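RV0130 (Mycobacterium tuberculosis, PDB 2C2I) probably catalyses the reversible hydration of (2E)-enoyl-CoA to (3R)-3-hydroxyacyl-CoA, working as a homodimer of hotdog-fold subunits. Local coordinates at the interface of chains A and B. Residues are numbered along the deposited sequence; one frame, centred on the assembly and turned at random. Chains: chain A/B, RV0130.

The interface of chains A and B. Residues chain A 34, 65, 68-69, 71-72; chain B 34, 38-40, 64.
B:Thr38 sets its methyl CG2 into an apolar corner made by A:Ala68 and A:Phe34, lying 3.8 Å from A:Ala68 CB. A threonine suits this place because its two branches do different work. With chi1 at 64°, OG1 sits between the backbone N and the carbonyl carbon and reaches back to B:Phe34 O (2.8 Å), a bond within its own helix that is bent to 138° at the carbonyl and tilted out of its plane. That bond probably holds the rotation, which leaves CG2, anti to the carbonyl carbon, facing chain A.

Two waters link the backbone groups of A:Ala68, A:Arg72 and B:Thr38, and the threonine hydroxyl, across the interface. One joins B:Thr38 OG1 to A:Ala68 O; another touches the same A:Ala68 O (2.7 Å) and also gathers A:Arg72 N and B:Thr38 O. The small methyl of A:Ala68 fits among B:Phe34, B:Phe64 and B:Thr38, and its carbonyl lies near B:Thr38 CB.

The two Phe34 rings lie side by side and point the same way, each with CG anti to the backbone N; their planes are inclined by about 40°, so they meet obliquely at their rims near the symmetry axis and do not stack. The CB of selenomethionine A:Met65 lies over the centre of the A:Phe34 ring, 3.5 Å above its plane. B:Phe64 turns one face to A:Ala68 CA, offset toward the rim. A:Pro71 CG lies in plane at this ring's edge, while CD is raised toward the face that A:Ala68 CA covers, 3.6 Å from B:Phe64 CE2. The rigid proline ring also abuts the carboxylate of B:Asp40, a likely catalytic residue, and may help limit its movement. The extended aliphatic part of A:Arg72 packs on B:Thr38 O and runs past B:Gly39, where glycine suits the positive phi just after the helix end.

In the hotdog dimer, the C-terminal part of helix 28-38, the loop after it and helix 63-68 of chain B meet helices 28-38, 63-68 and 70-75 of chain A, and a two-fold twin repeats the patch.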
ATOM      1  N   PHE A  34      -0.688  12.470   0.811  1.00 13.28           N
ATOM      2  CA  PHE A  34      -0.994  11.101   0.373  1.00 12.44           C
ATOM      3  C   PHE A  34      -2.186  11.067  -0.583  1.00 12.43           C
ATOM      4  O   PHE A  34      -2.167  10.364  -1.617  1.00 11.60           O
ATOM      5  CB  PHE A  34      -1.258  10.181   1.562  1.00 11.84           C
ATOM      6  CG  PHE A  34      -1.223   8.710   1.195  1.00 11.59           C
ATOM      7  CD1 PHE A  34      -0.009   8.045   1.076  1.00 11.73           C
ATOM      8  CD2 PHE A  34      -2.409   8.010   0.955  1.00  9.43           C
ATOM      9  CE1 PHE A  34       0.025   6.670   0.722  1.00  8.77           C
ATOM     10  CE2 PHE A  34      -2.390   6.641   0.591  1.00  9.28           C
ATOM     11  CZ  PHE A  34      -1.174   5.974   0.483  1.00  9.27           C
HETATM   12  N   MSE A  65      -1.754   4.241   3.332  1.00  7.75           N
HETATM   13  CA  MSE A  65      -0.634   5.038   3.798  1.00  9.38           C
HETATM   14  C   MSE A  65       0.048   4.362   4.979  1.00  7.65           C
HETATM   15  O   MSE A  65       1.257   4.249   4.985  1.00  7.39           O
HETATM   16  CB  MSE A  65      -1.037   6.449   4.205  1.00  8.71           C
HETATM   17  CG  MSE A  65       0.196   7.233   4.682  1.00 11.34           C
HETATM   18 SE   MSE A  65      -0.170   9.113   4.961  1.00 20.05          SE
HETATM   19  CE  MSE A  65      -1.378   8.928   5.674  1.00  9.11           C
ATOM     20  N   ALA A  68       2.133   1.736   3.817  1.00  6.80           N
ATOM     21  CA  ALA A  68       3.292   2.332   3.136  1.00  6.75           C
ATOM     22  C   ALA A  68       4.310   2.986   4.079  1.00  7.49           C
ATOM     23  O   ALA A  68       5.388   3.403   3.636  1.00  7.86           O
ATOM     24  CB  ALA A  68       2.818   3.338   2.063  1.00  6.47           C
ATOM     25  N   LEU A  69       3.974   3.088   5.369  1.00  8.44           N
ATOM     26  CA  LEU A  69       4.982   3.469   6.358  1.00  9.71           C
ATOM     27  C   LEU A  69       6.006   2.350   6.668  1.00  9.66           C
ATOM     28  O   LEU A  69       7.003   2.601   7.338  1.00 10.05           O
ATOM     29  CB  LEU A  69       4.340   3.969   7.660  1.00 10.42           C
ATOM     30  CG  LEU A  69       3.373   5.154   7.612  1.00 12.64           C
ATOM     31  CD1 LEU A  69       2.750   5.382   9.000  1.00 12.72           C
ATOM     32  CD2 LEU A  69       4.089   6.419   7.119  1.00 13.88           C
ATOM     33  N   PRO A  71       8.472   0.749   4.962  1.00 10.12           N
ATOM     34  CA  PRO A  71       9.879   1.085   4.679  1.00 10.98           C
ATOM     35  C   PRO A  71      10.535   2.072   5.665  1.00 11.70           C
ATOM     36  O   PRO A  71      11.622   1.787   6.180  1.00 11.86           O
ATOM     37  CB  PRO A  71       9.828   1.645   3.244  1.00 10.07           C
ATOM     38  CG  PRO A  71       8.599   0.905   2.624  1.00 10.30           C
ATOM     39  CD  PRO A  71       7.612   0.910   3.766  1.00  9.67           C
ATOM     40  N   ARG A  72       9.894   3.202   5.939  1.00 11.95           N
ATOM     41  CA  ARG A  72      10.465   4.176   6.897  1.00 13.95           C
ATOM     42  C   ARG A  72      10.680   3.527   8.267  1.00 13.35           C
ATOM     43  O   ARG A  72      11.726   3.697   8.886  1.00 14.41           O
ATOM     44  CB  ARG A  72       9.554   5.397   7.065  1.00 13.78           C
ATOM     45  CG  ARG A  72       9.955   6.327   8.198  1.00 16.93           C
ATOM     46  CD  ARG A  72       9.018   7.514   8.309  1.00 20.92           C
ATOM     47  NE  ARG A  72       9.528   8.478   9.274  1.00 28.97           N
ATOM     48  CZ  ARG A  72       8.792   9.421   9.853  1.00 31.81           C
ATOM     49  NH1 ARG A  72       7.503   9.538   9.560  1.00 32.24           N
ATOM     50  NH2 ARG A  72       9.352  10.243  10.737  1.00 34.51           N
TER
ATOM     51  N   PHE B  34       4.418  11.213  -2.804  1.00 10.53           N
ATOM     52  CA  PHE B  34       4.252   9.936  -2.105  1.00  9.93           C
ATOM     53  C   PHE B  34       5.407   9.724  -1.120  1.00  9.85           C
ATOM     54  O   PHE B  34       5.179   9.267   0.012  1.00  9.33           O
ATOM     55  CB  PHE B  34       4.140   8.769  -3.090  1.00  9.04           C
ATOM     56  CG  PHE B  34       3.712   7.474  -2.447  1.00  7.60           C
ATOM     57  CD1 PHE B  34       2.369   7.175  -2.288  1.00  8.18           C
ATOM     58  CD2 PHE B  34       4.670   6.527  -2.042  1.00  9.97           C
ATOM     59  CE1 PHE B  34       1.961   5.935  -1.681  1.00  8.67           C
ATOM     60  CE2 PHE B  34       4.264   5.305  -1.470  1.00  9.15           C
ATOM     61  CZ  PHE B  34       2.922   5.021  -1.295  1.00  7.56           C
ATOM     62  N   THR B  38       5.022   9.438   3.010  1.00 11.99           N
ATOM     63  CA  THR B  38       5.303   8.151   3.674  1.00 10.77           C
ATOM     64  C   THR B  38       6.709   8.002   4.261  1.00 11.80           C
ATOM     65  O   THR B  38       6.972   7.052   5.010  1.00 12.58           O
ATOM     66  CB  THR B  38       5.077   6.988   2.691  1.00 10.07           C
ATOM     67  OG1 THR B  38       6.036   7.105   1.629  1.00  9.19           O
ATOM     68  CG2 THR B  38       3.661   7.024   2.113  1.00  8.56           C
ATOM     69  N   GLY B  39       7.611   8.919   3.939  1.00 11.47           N
ATOM     70  CA  GLY B  39       8.979   8.844   4.438  1.00 13.12           C
ATOM     71  C   GLY B  39       9.874   7.881   3.676  1.00 12.98           C
ATOM     72  O   GLY B  39      10.971   7.548   4.137  1.00 13.66           O
ATOM     73  N   ASP B  40       9.425   7.407   2.506  1.00 11.62           N
ATOM     74  CA  ASP B  40      10.316   6.596   1.662  1.00 12.20           C
ATOM     75  C   ASP B  40      10.886   7.468   0.549  1.00 12.21           C
ATOM     76  O   ASP B  40      10.227   7.687  -0.492  1.00 11.67           O
ATOM     77  CB  ASP B  40       9.580   5.343   1.124  1.00 11.31           C
ATOM     78  CG  ASP B  40      10.484   4.425   0.289  1.00 12.54           C
ATOM     79  OD1 ASP B  40      11.610   4.805  -0.065  1.00 10.53           O
ATOM     80  OD2 ASP B  40      10.070   3.301  -0.014  1.00 14.29           O
ATOM     81  N   PHE B  64       4.239   0.444  -3.218  1.00  7.11           N
ATOM     82  CA  PHE B  64       3.127   0.815  -2.345  1.00  7.43           C
ATOM     83  C   PHE B  64       2.282   1.957  -2.947  1.00  7.57           C
ATOM     84  O   PHE B  64       1.103   2.105  -2.610  1.00  7.02           O
ATOM     85  CB  PHE B  64       3.609   1.218  -0.950  1.00  7.49           C
ATOM     86  CG  PHE B  64       3.977   0.048  -0.057  1.00  7.60           C
ATOM     87  CD1 PHE B  64       3.076  -1.002   0.150  1.00  8.03           C
ATOM     88  CD2 PHE B  64       5.208   0.040   0.591  1.00  8.14           C
ATOM     89  CE1 PHE B  64       3.403  -2.075   1.006  1.00 10.84           C
ATOM     90  CE2 PHE B  64       5.568  -1.033   1.449  1.00  8.00           C
ATOM     91  CZ  PHE B  64       4.663  -2.078   1.647  1.00  8.48           C
TER
HETATM   92  O   HOH W   1       7.834   4.349   4.318  1.00  8.13           O
HETATM   93  O   HOH W   2       6.101   4.344   1.030  1.00 10.33           O